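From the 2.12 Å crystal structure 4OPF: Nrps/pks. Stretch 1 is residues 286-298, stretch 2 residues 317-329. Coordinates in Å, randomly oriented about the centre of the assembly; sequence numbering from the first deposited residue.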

# COMPACT_ATOMS: atom_id res chain seq x y z
N ALA A 286 12.11 25.19 5.38
CA ALA A 286 11.80 25.35 3.96
C ALA A 286 12.92 25.98 3.15
O ALA A 286 13.17 25.58 2.02
CB ALA A 286 10.54 26.21 3.82
N ASP A 287 13.55 27.01 3.68
CA ASP A 287 14.63 27.70 2.98
C ASP A 287 15.86 26.84 2.72
O ASP A 287 16.69 27.19 1.89
CB ASP A 287 15.08 28.92 3.80
CG ASP A 287 14.31 30.21 3.45
OD1 ASP A 287 13.64 30.33 2.41
OD2 ASP A 287 14.39 31.15 4.26
N ASP A 288 16.01 25.73 3.44
CA ASP A 288 17.12 24.85 3.22
C ASP A 288 16.94 23.96 2.01
O ASP A 288 17.93 23.40 1.54
CB ASP A 288 17.40 24.00 4.45
CG ASP A 288 17.97 24.83 5.61
OD1 ASP A 288 18.64 25.82 5.37
OD2 ASP A 288 17.74 24.47 6.75
N VAL A 289 15.72 23.83 1.51
CA VAL A 289 15.48 23.01 0.30
C VAL A 289 15.81 23.91 -0.89
O VAL A 289 15.15 24.90 -1.13
CB VAL A 289 14.05 22.48 0.24
CG1 VAL A 289 13.81 21.64 -1.00
CG2 VAL A 289 13.72 21.67 1.49
N THR A 290 16.82 23.50 -1.63
CA THR A 290 17.46 24.28 -2.68
C THR A 290 16.95 23.99 -4.08
O THR A 290 17.02 24.87 -4.96
CB THR A 290 18.97 23.99 -2.62
OG1 THR A 290 19.43 24.40 -1.35
CG2 THR A 290 19.78 24.69 -3.69
N TYR A 291 16.46 22.78 -4.31
CA TYR A 291 16.01 22.37 -5.63
C TYR A 291 14.75 21.52 -5.49
O TYR A 291 14.65 20.71 -4.59
CB TYR A 291 17.09 21.51 -6.27
CG TYR A 291 16.79 21.06 -7.69
CD1 TYR A 291 17.13 21.87 -8.74
CD2 TYR A 291 16.15 19.84 -7.97
CE1 TYR A 291 16.90 21.51 -10.04
CE2 TYR A 291 15.87 19.47 -9.29
CZ TYR A 291 16.28 20.30 -10.32
OH TYR A 291 16.08 20.00 -11.65
N ILE A 292 13.78 21.73 -6.38
CA ILE A 292 12.59 20.92 -6.46
C ILE A 292 12.44 20.37 -7.90
O ILE A 292 12.37 21.13 -8.87
CB ILE A 292 11.37 21.75 -6.13
CG1 ILE A 292 11.56 22.36 -4.73
CG2 ILE A 292 10.10 20.94 -6.19
CD1 ILE A 292 10.43 23.22 -4.32
N GLU A 293 12.42 19.05 -8.00
CA GLU A 293 11.93 18.36 -9.18
C GLU A 293 10.38 18.42 -9.13
O GLU A 293 9.73 17.70 -8.38
CB GLU A 293 12.45 16.93 -9.19
CG GLU A 293 11.81 15.98 -10.24
CD GLU A 293 12.25 16.22 -11.68
OE1 GLU A 293 13.24 17.01 -11.86
OE2 GLU A 293 11.61 15.62 -12.64
N THR A 294 9.82 19.26 -9.98
CA THR A 294 8.44 19.63 -9.96
C THR A 294 7.58 18.53 -10.61
O THR A 294 8.07 17.69 -11.34
CB THR A 294 8.20 20.93 -10.78
OG1 THR A 294 8.60 20.73 -12.15
CG2 THR A 294 8.99 22.08 -10.22
N ASN A 295 6.29 18.61 -10.36
CA ASN A 295 5.32 17.76 -11.01
C ASN A 295 5.27 17.96 -12.50
O ASN A 295 5.26 17.01 -13.27
CB ASN A 295 3.95 18.00 -10.45
CG ASN A 295 2.94 17.05 -11.03
OD1 ASN A 295 3.14 15.85 -11.03
ND2 ASN A 295 1.89 17.59 -11.62
N ALA A 296 5.23 19.21 -12.90
CA ALA A 296 5.37 19.56 -14.30
C ALA A 296 4.32 18.92 -15.17
O ALA A 296 4.60 18.15 -16.06
CB ALA A 296 6.78 19.24 -14.79
N ALA A 297 3.08 19.26 -14.90
CA ALA A 297 1.96 18.63 -15.60
C ALA A 297 2.01 18.94 -17.10
O ALA A 297 1.60 18.13 -17.88
CB ALA A 297 0.64 19.11 -15.02
N GLY A 298 2.47 20.12 -17.48
CA GLY A 298 2.55 20.50 -18.88
C GLY A 298 1.24 21.07 -19.41
O GLY A 298 0.82 20.82 -20.54
N GLY A 317 7.37 34.72 2.34
CA GLY A 317 8.12 35.81 2.97
C GLY A 317 9.64 35.63 2.85
O GLY A 317 10.37 36.14 3.70
N SER A 318 10.11 34.91 1.82
CA SER A 318 11.53 34.66 1.67
C SER A 318 12.01 35.04 0.29
O SER A 318 11.28 34.89 -0.67
CB SER A 318 11.83 33.18 1.89
OG SER A 318 13.17 32.87 1.59
N ASP A 319 13.27 35.48 0.21
CA ASP A 319 13.96 35.79 -1.03
C ASP A 319 15.02 34.75 -1.35
O ASP A 319 15.76 34.94 -2.29
CB ASP A 319 14.63 37.20 -0.94
CG ASP A 319 13.59 38.34 -0.65
OD1 ASP A 319 12.53 38.40 -1.35
OD2 ASP A 319 13.80 39.16 0.28
N THR A 320 15.14 33.65 -0.58
CA THR A 320 16.18 32.68 -0.85
C THR A 320 15.91 32.01 -2.22
O THR A 320 14.80 31.54 -2.45
CB THR A 320 16.17 31.61 0.25
OG1 THR A 320 16.45 32.20 1.52
CG2 THR A 320 17.17 30.51 0.00
N PRO A 321 16.91 31.92 -3.12
CA PRO A 321 16.66 31.25 -4.39
C PRO A 321 16.10 29.83 -4.22
O PRO A 321 16.40 29.13 -3.23
CB PRO A 321 18.06 31.18 -5.03
CG PRO A 321 18.68 32.49 -4.57
CD PRO A 321 18.27 32.53 -3.11
N CYS A 322 15.22 29.45 -5.12
CA CYS A 322 14.74 28.06 -5.20
C CYS A 322 14.76 27.63 -6.65
O CYS A 322 14.06 28.21 -7.46
CB CYS A 322 13.33 27.91 -4.63
SG CYS A 322 12.81 26.16 -4.40
N SER A 323 15.56 26.61 -6.94
CA SER A 323 15.77 26.14 -8.26
C SER A 323 14.79 25.00 -8.64
O SER A 323 14.63 24.06 -7.89
CB SER A 323 17.23 25.72 -8.35
OG SER A 323 17.52 25.41 -9.68
N LEU A 324 14.08 25.15 -9.75
CA LEU A 324 13.05 24.21 -10.18
C LEU A 324 13.48 23.51 -11.45
O LEU A 324 14.09 24.11 -12.34
CB LEU A 324 11.73 24.93 -10.50
CG LEU A 324 11.16 25.83 -9.40
CD1 LEU A 324 9.76 26.26 -9.74
CD2 LEU A 324 11.13 25.15 -8.06
N GLY A 325 13.11 22.25 -11.53
CA GLY A 325 13.34 21.45 -12.69
C GLY A 325 12.31 20.34 -12.97
O GLY A 325 11.27 20.21 -12.30
N SER A 326 12.59 19.61 -14.05
CA SER A 326 11.81 18.46 -14.47
C SER A 326 12.58 17.59 -15.43
O SER A 326 13.15 18.12 -16.39
CB SER A 326 10.55 18.98 -15.21
OG SER A 326 9.82 17.88 -15.73
N VAL A 327 12.45 16.25 -15.32
CA VAL A 327 13.05 15.33 -16.27
C VAL A 327 12.24 15.17 -17.51
O VAL A 327 12.70 14.55 -18.48
CB VAL A 327 13.22 13.87 -15.75
CG1 VAL A 327 14.22 13.84 -14.67
CG2 VAL A 327 11.94 13.28 -15.17
N LYS A 328 10.99 15.62 -17.48
CA LYS A 328 10.10 15.27 -18.59
C LYS A 328 10.53 15.81 -19.96
O LYS A 328 10.37 15.12 -20.96
CB LYS A 328 8.68 15.71 -18.29
CG LYS A 328 8.09 14.96 -17.12
CD LYS A 328 6.63 15.28 -16.97
CE LYS A 328 6.14 14.77 -15.63
NZ LYS A 328 4.70 15.15 -15.53
N PRO A 329 11.08 17.02 -20.04
CA PRO A 329 11.59 17.44 -21.35
C PRO A 329 12.78 16.58 -21.82
O PRO A 329 13.02 16.50 -23.01
CB PRO A 329 12.05 18.88 -21.11
CG PRO A 329 11.25 19.31 -19.93
CD PRO A 329 11.22 18.09 -19.05
O HOH W 1 18.43 27.21 -5.20
O HOH W 2 8.86 16.41 -13.61

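Two parallel strands, 291-293 and 322-325, form the centre of this contact; their axes cross at -20° and approach to 4.7 Å, and the two stretches together bury 774 Å². Before the strand, Asp287 has a CA-to-CB bond directed sideways, yet its m rotamer brings the carboxylate close enough for Ser318 OG to donate to Asp287 OD1 at 2.7 Å. Ser318 OG is also an acceptor, from Thr320 N at 3.0 Å and 170°, so one short hydroxyl ties the loop to itself and to the acid.

The backbone ladder opens at Thr290, whose O accepts from Ser323 N (3.0 Å, 167°). A water also donates to Thr290 O at 2.7 Å and, weakly, to Pro321 O at 3.4 Å. Tyr291 pairs with Ser323, their CA atoms 4.6 Å apart, and its ring extends along stretch 2 until Tyr291 OH lies 3.3 Å from Gly325 CA. Glycine suits that place: an ideal CB on Gly325 would sit 1.8 Å from Tyr291 OH, a clash.

Ile292 bonds through both backbone groups: Ile292 N donates to Ser323 O (2.9 Å, 160°), and Ile292 O accepts from Gly325 N (3.0 Å, 158°). Its side chain shares a sheet face with Leu324, packing Ile292 CB against Leu324 CD2 at 3.9 Å, while Ile292 CD1 meets Cys322 SG at 3.8 Å.

Glu293 lies on the Tyr291 face. Its chain bends at chi2 (74°, p), and Glu293 OE2 accepts from Val327 N (2.9 Å, 151°), giving this buried carboxylate a backbone donor just beyond the strand. Thr294 then grips Gly325 O twice, through Thr294 N at 2.9 Å and Thr294 OG1 at 2.7 Å. Finally, the extended Lys328 side chain brings NZ within 3.0 Å of both Asn295 O and Ala296 O, donating to each carbonyl.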